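DegV domain-containing protein spr0652 (PDB 6CNG) binds linoleic acid and may bind other long-chain fatty acids, with a possible role in lipid transport or fatty acid metabolism. Local coordinates at residues 104-109 against 139-144. Sequence-based numbering, arbitrary orientation.
Sequences VTITGT and LSAGGE. With NA (sodium ion), chain D.
Thr107 and Ser140 tie together two loops that leave neighbouring parallel strands: Thr107 N donates to Ser140 O at 2.9 Å (N-H...O angle 161°). The same oxygen receives a CA-H...O contact from Ile106. Both loops are further gathered by Asp137 OD1, which accepts from Gly108 N and Leu139 N.

Van der Waals contacts surround this bond. With its CG1 anti to the backbone N (chi1 -153°), Ile106 lays that methylene 3.2 Å from Ser140 O and, in an apolar contact, 3.6 Å from Ala141 CB. Thr107 sets its CB against the Leu139-Ser140 peptide, 3.6 Å from Leu139 C, and its CG2 beside Ser140 O.

Such a junction illustrates how adjacent parallel strands of an alpha/beta sheet build a pocket at their carboxyl ends, here 100-105 and 132-137 in the DegV fold. Linoleic acid touches Thr107, Leu139, Ser140 and Ala141, and Ile106 packs on Ser111, a probable fatty-acid-binding residue.

Side-chain hydrogen bonds also form within each segment. Thr107 OG1 accepts from Thr109 N (3.1 Å) in an ST turn and also bonds Gly217 O. Across the helix start, with Gly142 as N-cap, Ser140 OG donates to Glu144 OE1 at 2.6 Å, from above the carboxylate plane. Glu144 OE2 binds the sodium ion at 2.7 Å, alongside a water, Gln173 O and Thr176 O.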
ATOM      1  N   VAL A 104       4.795  -5.562  -7.811  1.00 14.02           N
ATOM      2  CA  VAL A 104       4.298  -5.644  -6.451  1.00 12.06           C
ATOM      3  C   VAL A 104       2.822  -5.315  -6.493  1.00 10.88           C
ATOM      4  O   VAL A 104       2.434  -4.240  -6.954  1.00 16.29           O
ATOM      5  CB  VAL A 104       5.034  -4.662  -5.534  1.00 15.24           C
ATOM      6  CG1 VAL A 104       4.652  -4.880  -4.087  1.00 17.51           C
ATOM      7  CG2 VAL A 104       6.507  -4.794  -5.725  1.00 22.82           C
ATOM      8  N   THR A 105       2.007  -6.217  -5.985  1.00 13.13           N
ATOM      9  CA  THR A 105       0.593  -5.986  -5.839  1.00 10.85           C
ATOM     10  C   THR A 105       0.205  -5.796  -4.382  1.00 11.40           C
ATOM     11  O   THR A 105       0.877  -6.224  -3.449  1.00 10.70           O
ATOM     12  CB  THR A 105      -0.231  -7.138  -6.408  1.00 12.37           C
ATOM     13  OG1 THR A 105      -0.159  -8.261  -5.528  1.00 14.63           O
ATOM     14  CG2 THR A 105       0.262  -7.510  -7.755  1.00 12.97           C
ATOM     15  N   ILE A 106      -0.912  -5.120  -4.215  1.00 13.26           N
ATOM     16  CA  ILE A 106      -1.609  -5.128  -2.963  1.00 12.80           C
ATOM     17  C   ILE A 106      -1.985  -6.568  -2.606  1.00 13.85           C
ATOM     18  O   ILE A 106      -2.016  -7.473  -3.458  1.00 11.30           O
ATOM     19  CB  ILE A 106      -2.838  -4.230  -3.202  1.00 18.53           C
ATOM     20  CG1 ILE A 106      -3.324  -3.581  -1.903  1.00 21.98           C
ATOM     21  CG2 ILE A 106      -3.931  -5.013  -3.985  1.00 18.10           C
ATOM     22  CD1 ILE A 106      -4.472  -2.568  -2.074  1.00 17.20           C
ATOM     23  N   THR A 107      -2.241  -6.783  -1.313  1.00 13.73           N
ATOM     24  CA  THR A 107      -2.575  -8.101  -0.794  1.00 15.02           C
ATOM     25  C   THR A 107      -3.469  -8.890  -1.741  1.00 12.91           C
ATOM     26  O   THR A 107      -4.568  -8.459  -2.087  1.00 12.50           O
ATOM     27  CB  THR A 107      -3.271  -7.993   0.556  1.00 14.70           C
ATOM     28  OG1 THR A 107      -3.880  -9.253   0.849  1.00 14.64           O
ATOM     29  CG2 THR A 107      -4.307  -6.897   0.570  1.00 14.34           C
ATOM     30  N   GLY A 108      -2.998 -10.052  -2.138  1.00 14.38           N
ATOM     31  CA  GLY A 108      -3.786 -10.909  -2.986  1.00 14.86           C
ATOM     32  C   GLY A 108      -4.894 -11.632  -2.278  1.00 15.67           C
ATOM     33  O   GLY A 108      -5.594 -12.428  -2.895  1.00 16.69           O
ATOM     34  N   THR A 109      -5.052 -11.409  -0.982  1.00 13.56           N
ATOM     35  CA  THR A 109      -6.165 -12.010  -0.267  1.00 12.52           C
ATOM     36  C   THR A 109      -7.413 -11.153  -0.332  1.00 15.19           C
ATOM     37  O   THR A 109      -8.518 -11.690  -0.381  1.00 15.01           O
ATOM     38  CB  THR A 109      -5.780 -12.230   1.187  1.00 15.56           C
ATOM     39  OG1 THR A 109      -4.550 -12.947   1.250  1.00 18.80           O
ATOM     40  CG2 THR A 109      -6.836 -13.047   1.895  1.00 18.19           C
ATOM     41  N   LEU A 139       0.982  -8.816   0.397  1.00 15.31           N
ATOM     42  CA  LEU A 139       0.089  -9.141   1.505  1.00 14.91           C
ATOM     43  C   LEU A 139      -0.185  -7.906   2.354  1.00 11.57           C
ATOM     44  O   LEU A 139      -0.367  -7.992   3.569  1.00 13.49           O
ATOM     45  CB  LEU A 139       0.639 -10.289   2.348  1.00 17.12           C
ATOM     46  CG  LEU A 139       0.905 -11.605   1.600  1.00 16.55           C
ATOM     47  CD1 LEU A 139       1.629 -12.615   2.475  1.00 16.49           C
ATOM     48  CD2 LEU A 139      -0.360 -12.222   1.068  1.00 21.52           C
ATOM     49  N   SER A 140      -0.225  -6.749   1.711  1.00 13.44           N
ATOM     50  CA  SER A 140      -0.241  -5.489   2.427  1.00 11.75           C
ATOM     51  C   SER A 140      -0.846  -4.410   1.532  1.00 11.30           C
ATOM     52  O   SER A 140      -1.521  -4.700   0.544  1.00 11.23           O
ATOM     53  CB  SER A 140       1.173  -5.147   2.924  1.00 12.34           C
ATOM     54  OG  SER A 140       1.117  -4.174   3.946  1.00 15.74           O
ATOM     55  N   ALA A 141      -0.610  -3.165   1.902  1.00 11.62           N
ATOM     56  CA  ALA A 141      -1.047  -2.036   1.100  1.00 11.23           C
ATOM     57  C   ALA A 141      -0.320  -0.808   1.614  1.00 12.62           C
ATOM     58  O   ALA A 141       0.361  -0.854   2.643  1.00 13.33           O
ATOM     59  CB  ALA A 141      -2.559  -1.845   1.205  1.00 13.45           C
ATOM     60  N   GLY A 142      -0.464   0.295   0.882  1.00 13.17           N
ATOM     61  CA  GLY A 142      -0.035   1.554   1.466  1.00 10.09           C
ATOM     62  C   GLY A 142       1.454   1.614   1.741  1.00 10.16           C
ATOM     63  O   GLY A 142       2.272   1.214   0.925  1.00 17.75           O
ATOM     64  N   GLY A 143       1.814   2.141   2.917  1.00 10.25           N
ATOM     65  CA  GLY A 143       3.206   2.444   3.217  1.00 14.14           C
ATOM     66  C   GLY A 143       4.157   1.264   3.089  1.00 11.84           C
ATOM     67  O   GLY A 143       5.328   1.448   2.756  1.00 13.67           O
ATOM     68  N   GLU A 144       3.677   0.049   3.354  1.00 11.72           N
ATOM     69  CA  GLU A 144       4.556  -1.108   3.254  1.00 10.33           C
ATOM     70  C   GLU A 144       4.877  -1.433   1.807  1.00 10.65           C
ATOM     71  O   GLU A 144       6.015  -1.770   1.478  1.00 15.65           O
ATOM     72  CB  GLU A 144       3.951  -2.324   3.954  1.00 14.92           C
ATOM     73  CG  GLU A 144       5.021  -3.325   4.257  1.00 14.28           C
ATOM     74  CD  GLU A 144       4.538  -4.683   4.696  1.00 15.88           C
ATOM     75  OE1 GLU A 144       3.374  -4.806   5.098  1.00 16.06           O
ATOM     76  OE2 GLU A 144       5.348  -5.640   4.649  1.00 17.30           O
TER
HETATM   77 NA    NA D 302       5.902  -8.091   5.573  1.00 27.90          NA
HETATM   78  O   HOH W   1       4.578  -9.012   3.987  1.00 20.67           O